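Local atomic coordinates of envelopment polyprotein (Bovine Schmallenberg virus BH80/Germany/2011, PDB entry 7A56), a protein that probably drives fusion of the viral envelope with a host-cell membrane during entry, acting as a class II membrane fusion glycoprotein, here in its trimeric postfusion form. Residues P144-D147 and G148-T151; N302-Q305 and S306-L309. All blocks are in the same frame, centred on the assembly; numbering follows the deposited sequence.

Contact 1 of 2, residues P144-D147 and G148-T151; sequences PHQD and GWVT
Gln146 and Trp149 form the tight half of this local contact, at the two ends of a type II beta turn that reverses the chain as it enters strand 150-158. The turn is closed by Trp149 N, which donates to Gln146 O over 3.1 Å; the N-H points at its acceptor at 159°. Gly148 takes the third turn position with a positive phi, as glycine commonly does in a type II turn. Outside the backbone, the Gln146 side chain runs alongside the indole, both pointing the same way. Its CB lies over the five-membered ring, 3.8 Å from the centroid, a CH-pi contact. The extended chain beyond CG then carries the amide over the six-membered part, where OE1 comes within 3.4 Å of Trp149 CZ2, with the amide tilted 31° from the ring plane. Lys130, Asn128 and Gln180 of strands 98-134 and 172-183 also touch the indole, so the turn is packed onto neighbouring strands.

The other half is looser. Asp147 is solvent-exposed, and its CB points away from the following segment. His145 is exposed as well, and its ND1 is already hydrogen-bonded to Ile143 O, which helps to fix the imidazole. CG of His145 stands between its backbone N and carbonyl carbon (chi1 58°), bringing the ring across toward Thr151. There the methyl CG2 of Thr151 covers one imidazole face, 3.8 Å from the ring centroid.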
ATOM      1  N   PRO A 144     -37.476   9.596 -24.617  1.00 46.62           N
ATOM      2  CA  PRO A 144     -38.003   9.358 -23.262  1.00 48.89           C
ATOM      3  C   PRO A 144     -37.486   8.058 -22.637  1.00 44.93           C
ATOM      4  O   PRO A 144     -37.374   7.014 -23.290  1.00 43.46           O
ATOM      5  CB  PRO A 144     -39.520   9.321 -23.474  1.00 53.04           C
ATOM      6  CG  PRO A 144     -39.706   9.029 -24.857  1.00 53.35           C
ATOM      7  CD  PRO A 144     -38.550   9.626 -25.610  1.00 51.10           C
ATOM      8  N   HIS A 145     -37.180   8.123 -21.342  1.00 44.17           N
ATOM      9  CA  HIS A 145     -36.682   6.925 -20.687  1.00 40.15           C
ATOM     10  C   HIS A 145     -36.772   7.088 -19.173  1.00 43.64           C
ATOM     11  O   HIS A 145     -36.781   8.208 -18.647  1.00 44.86           O
ATOM     12  CB  HIS A 145     -35.239   6.629 -21.085  1.00 38.73           C
ATOM     13  CG  HIS A 145     -34.276   7.728 -20.780  1.00 39.06           C
ATOM     14  ND1 HIS A 145     -34.271   8.926 -21.463  1.00 39.23           N
ATOM     15  CD2 HIS A 145     -33.246   7.791 -19.902  1.00 40.16           C
ATOM     16  CE1 HIS A 145     -33.309   9.696 -20.981  1.00 42.34           C
ATOM     17  NE2 HIS A 145     -32.663   9.024 -20.046  1.00 40.08           N
ATOM     18  N   GLN A 146     -36.849   5.952 -18.495  1.00 42.79           N
ATOM     19  CA  GLN A 146     -36.659   5.921 -17.045  1.00 46.27           C
ATOM     20  C   GLN A 146     -35.209   6.168 -16.654  1.00 43.52           C
ATOM     21  O   GLN A 146     -34.254   5.906 -17.396  1.00 40.58           O
ATOM     22  CB  GLN A 146     -37.121   4.583 -16.496  1.00 49.54           C
ATOM     23  CG  GLN A 146     -38.616   4.361 -16.722  1.00 55.21           C
ATOM     24  CD  GLN A 146     -38.991   2.892 -16.768  1.00 59.66           C
ATOM     25  OE1 GLN A 146     -38.949   2.275 -17.829  1.00 61.34           O
ATOM     26  NE2 GLN A 146     -39.346   2.322 -15.615  1.00 61.99           N
ATOM     27  N   ASP A 147     -35.027   6.625 -15.417  1.00 48.64           N
ATOM     28  CA  ASP A 147     -33.686   6.750 -14.881  1.00 50.97           C
ATOM     29  C   ASP A 147     -32.980   5.407 -14.858  1.00 44.35           C
ATOM     30  O   ASP A 147     -33.555   4.388 -14.462  1.00 43.39           O
ATOM     31  CB  ASP A 147     -33.744   7.315 -13.467  1.00 63.16           C
ATOM     32  CG  ASP A 147     -33.799   8.826 -13.459  1.00 75.45           C
ATOM     33  OD1 ASP A 147     -34.405   9.402 -14.403  1.00 77.07           O
ATOM     34  OD2 ASP A 147     -33.219   9.430 -12.519  1.00 88.60           O
ATOM     35  N   GLY A 148     -31.728   5.404 -15.290  1.00 40.49           N
ATOM     36  CA  GLY A 148     -30.935   4.195 -15.321  1.00 38.70           C
ATOM     37  C   GLY A 148     -31.081   3.367 -16.589  1.00 35.31           C
ATOM     38  O   GLY A 148     -30.320   2.422 -16.783  1.00 35.47           O
ATOM     39  N   TRP A 149     -32.033   3.689 -17.437  1.00 37.09           N
ATOM     40  CA  TRP A 149     -32.223   3.016 -18.717  1.00 31.79           C
ATOM     41  C   TRP A 149     -31.422   3.750 -19.785  1.00 33.62           C
ATOM     42  O   TRP A 149     -31.336   4.985 -19.757  1.00 37.04           O
ATOM     43  CB  TRP A 149     -33.708   3.018 -19.068  1.00 34.49           C
ATOM     44  CG  TRP A 149     -34.506   2.153 -18.171  1.00 34.25           C
ATOM     45  CD1 TRP A 149     -34.479   2.140 -16.784  1.00 35.16           C
ATOM     46  CD2 TRP A 149     -35.459   1.165 -18.563  1.00 36.37           C
ATOM     47  NE1 TRP A 149     -35.387   1.218 -16.302  1.00 34.94           N
ATOM     48  CE2 TRP A 149     -35.980   0.588 -17.370  1.00 38.04           C
ATOM     49  CE3 TRP A 149     -35.918   0.688 -19.810  1.00 36.14           C
ATOM     50  CZ2 TRP A 149     -36.934  -0.427 -17.387  1.00 39.31           C
ATOM     51  CZ3 TRP A 149     -36.863  -0.327 -19.820  1.00 38.20           C
ATOM     52  CH2 TRP A 149     -37.366  -0.874 -18.594  1.00 37.56           C
ATOM     53  N   VAL A 150     -30.822   3.001 -20.732  1.00 28.57           N
ATOM     54  CA  VAL A 150     -30.081   3.662 -21.806  1.00 27.28           C
ATOM     55  C   VAL A 150     -31.034   3.717 -23.008  1.00 27.04           C
ATOM     56  O   VAL A 150     -31.990   2.940 -23.114  1.00 27.86           O
ATOM     57  CB  VAL A 150     -28.726   3.014 -22.178  1.00 25.76           C
ATOM     58  CG1 VAL A 150     -27.714   3.121 -20.977  1.00 27.11           C
ATOM     59  CG2 VAL A 150     -28.892   1.548 -22.518  1.00 27.85           C
ATOM     60  N   THR A 151     -30.823   4.690 -23.892  1.00 24.30           N
ATOM     61  CA  THR A 151     -31.767   4.875 -25.011  1.00 24.42           C
ATOM     62  C   THR A 151     -31.190   4.414 -26.341  1.00 25.34           C
ATOM     63  O   THR A 151     -29.985   4.230 -26.520  1.00 25.60           O
ATOM     64  CB  THR A 151     -32.181   6.340 -25.132  1.00 27.45           C
ATOM     65  OG1 THR A 151     -31.000   7.126 -25.268  1.00 30.42           O
ATOM     66  CG2 THR A 151     -32.922   6.819 -23.870  1.00 29.37           C
TER

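Contact 2 of 2, residues N302-Q305 and S306-L309; sequences NSYQ and SCLL
Tyr304, Gln305 and Ser306 carry most of this contact, in the short helical turn 305-308 and the loop residues that lead into it from strand 293-296. Tyr304 contributes at both ends. Its carbonyl O takes two weak bonds from the turn, one from Leu308 N at 3.3 Å and a strongly bent one from Cys307 N. Its phenol has CG anti to the backbone N (chi1 171°), which lays the ring against Cys307 CB and Leu308 CD2. CD1 of Tyr304 is 3.9 Å from Cys307 CB, while the hydroxyl end meets Leu308, whose CD2 stands 3.5 Å from Tyr304 OH. The two side chains, Tyr304 and Leu308, cross at a slant. Tyr187 of strand 187-192 touches Tyr304, Cys307 and Leu308 alike, giving this apolar group a common neighbour.

Gln305 is exposed and meets the following segment through its carbonyl O, which lies 3.5 Å from Leu308 CB and 3.7 Å from Leu309 CG. The bend at chi2 (-97°) folds its side-chain amide back toward the backbone of Tyr304.

Ser306 is buried. Its N donates to Ser303 O at 2.9 Å, and Gly258 of the third subunit packs on it. Cys307 ties the turn to the rest of the chain through its disulfide to Cys264, and its SG is an oblique sulfur-aromatic neighbour of the Tyr304 ring. Beside the first backbone bond, the hydroxyls of Ser303 and Ser306 share a second: OG to OG, 3.0 Å.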
ATOM      1  N   ASN A 302     -21.410  -5.575 -20.449  1.00 27.17           N
ATOM      2  CA  ASN A 302     -21.276  -6.256 -19.145  1.00 28.68           C
ATOM      3  C   ASN A 302     -19.988  -7.053 -19.173  1.00 31.26           C
ATOM      4  O   ASN A 302     -19.833  -7.948 -19.998  1.00 33.69           O
ATOM      5  CB  ASN A 302     -22.453  -7.190 -18.820  1.00 28.59           C
ATOM      6  CG  ASN A 302     -22.419  -7.729 -17.350  1.00 28.81           C
ATOM      7  OD1 ASN A 302     -21.401  -7.575 -16.620  1.00 27.40           O
ATOM      8  ND2 ASN A 302     -23.529  -8.306 -16.910  1.00 29.60           N
ATOM      9  N   SER A 303     -19.081  -6.751 -18.271  1.00 30.14           N
ATOM     10  CA  SER A 303     -17.780  -7.412 -18.250  1.00 28.80           C
ATOM     11  C   SER A 303     -17.659  -8.400 -17.083  1.00 30.64           C
ATOM     12  O   SER A 303     -16.595  -8.539 -16.486  1.00 28.61           O
ATOM     13  CB  SER A 303     -16.667  -6.355 -18.224  1.00 30.10           C
ATOM     14  OG  SER A 303     -15.401  -6.984 -18.423  1.00 35.46           O
ATOM     15  N   TYR A 304     -18.738  -9.136 -16.800  1.00 30.23           N
ATOM     16  CA  TYR A 304     -18.817 -10.100 -15.690  1.00 32.64           C
ATOM     17  C   TYR A 304     -17.746 -11.180 -15.773  1.00 33.96           C
ATOM     18  O   TYR A 304     -17.292 -11.706 -14.737  1.00 33.28           O
ATOM     19  CB  TYR A 304     -20.206 -10.766 -15.690  1.00 32.58           C
ATOM     20  CG  TYR A 304     -20.300 -11.906 -14.738  1.00 32.33           C
ATOM     21  CD1 TYR A 304     -20.236 -11.666 -13.369  1.00 33.85           C
ATOM     22  CD2 TYR A 304     -20.372 -13.241 -15.195  1.00 32.05           C
ATOM     23  CE1 TYR A 304     -20.293 -12.721 -12.444  1.00 35.69           C
ATOM     24  CE2 TYR A 304     -20.439 -14.307 -14.291  1.00 34.01           C
ATOM     25  CZ  TYR A 304     -20.371 -14.029 -12.892  1.00 38.56           C
ATOM     26  OH  TYR A 304     -20.388 -15.034 -11.918  1.00 37.23           O
ATOM     27  N   GLN A 305     -17.333 -11.531 -16.991  1.00 32.42           N
ATOM     28  CA  GLN A 305     -16.300 -12.536 -17.121  1.00 36.27           C
ATOM     29  C   GLN A 305     -15.025 -12.132 -16.381  1.00 34.32           C
ATOM     30  O   GLN A 305     -14.256 -13.015 -15.987  1.00 33.56           O
ATOM     31  CB  GLN A 305     -15.995 -12.780 -18.585  1.00 40.16           C
ATOM     32  CG  GLN A 305     -15.422 -11.564 -19.267  1.00 45.64           C
ATOM     33  CD  GLN A 305     -16.454 -10.718 -20.030  1.00 45.49           C
ATOM     34  OE1 GLN A 305     -17.675 -10.754 -19.770  1.00 45.55           O
ATOM     35  NE2 GLN A 305     -15.956  -9.956 -20.985  1.00 46.46           N
ATOM     36  N   SER A 306     -14.806 -10.826 -16.166  1.00 32.16           N
ATOM     37  CA  SER A 306     -13.698 -10.352 -15.328  1.00 30.37           C
ATOM     38  C   SER A 306     -13.866 -10.773 -13.876  1.00 28.60           C
ATOM     39  O   SER A 306     -12.882 -11.107 -13.183  1.00 29.86           O
ATOM     40  CB  SER A 306     -13.616  -8.832 -15.409  1.00 29.54           C
ATOM     41  OG  SER A 306     -13.376  -8.446 -16.752  1.00 28.22           O
ATOM     42  N   CYS A 307     -15.091 -10.705 -13.363  1.00 28.17           N
ATOM     43  CA  CYS A 307     -15.328 -11.208 -12.012  1.00 32.98           C
ATOM     44  C   CYS A 307     -14.885 -12.649 -11.895  1.00 38.24           C
ATOM     45  O   CYS A 307     -14.290 -13.051 -10.891  1.00 36.50           O
ATOM     46  CB  CYS A 307     -16.814 -11.096 -11.663  1.00 34.83           C
ATOM     47  SG  CYS A 307     -17.442  -9.410 -11.894  1.00 35.08           S
ATOM     48  N   LEU A 308     -15.149 -13.450 -12.916  1.00 37.92           N
ATOM     49  CA  LEU A 308     -14.711 -14.848 -12.774  1.00 41.80           C
ATOM     50  C   LEU A 308     -13.198 -15.013 -12.633  1.00 41.89           C
ATOM     51  O   LEU A 308     -12.751 -16.047 -12.121  1.00 42.67           O
ATOM     52  CB  LEU A 308     -15.198 -15.692 -13.945  1.00 42.85           C
ATOM     53  CG  LEU A 308     -16.714 -15.754 -13.977  1.00 43.04           C
ATOM     54  CD1 LEU A 308     -17.136 -16.502 -15.208  1.00 45.70           C
ATOM     55  CD2 LEU A 308     -17.253 -16.402 -12.711  1.00 44.45           C
ATOM     56  N   LEU A 309     -12.396 -14.042 -13.074  1.00 40.80           N
ATOM     57  CA  LEU A 309     -10.946 -14.145 -12.963  1.00 39.90           C
ATOM     58  C   LEU A 309     -10.388 -13.466 -11.713  1.00 38.36           C
ATOM     59  O   LEU A 309      -9.171 -13.333 -11.598  1.00 38.88           O
ATOM     60  CB  LEU A 309     -10.266 -13.545 -14.207  1.00 40.01           C
ATOM     61  CG  LEU A 309     -10.758 -14.078 -15.563  1.00 39.62           C
ATOM     62  CD1 LEU A 309     -10.344 -13.158 -16.665  1.00 39.68           C
ATOM     63  CD2 LEU A 309     -10.305 -15.517 -15.849  1.00 40.87           C
TER

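In the fold
Contact 1 comes first along the chain and contact 2 follows in series, about 150 residues later. Their centres are 24 Å apart and their nearest atoms about 11 Å, so they do not touch, although both lie on the same side of the chain's centre. Strand 98-134 runs past both: Asn128 and Lys130 reach contact 1, Thr121 and Pro123 contact 2. Contact 1 is a surface turn farther from the chain's centre, whereas contact 2 is partly buried. Within the postfusion trimer, contact 1 makes one weak hydrogen bond, from Thr151 to Lys281 of the second subunit, while contact 2 packs on Gly258 and Leu257 of the third.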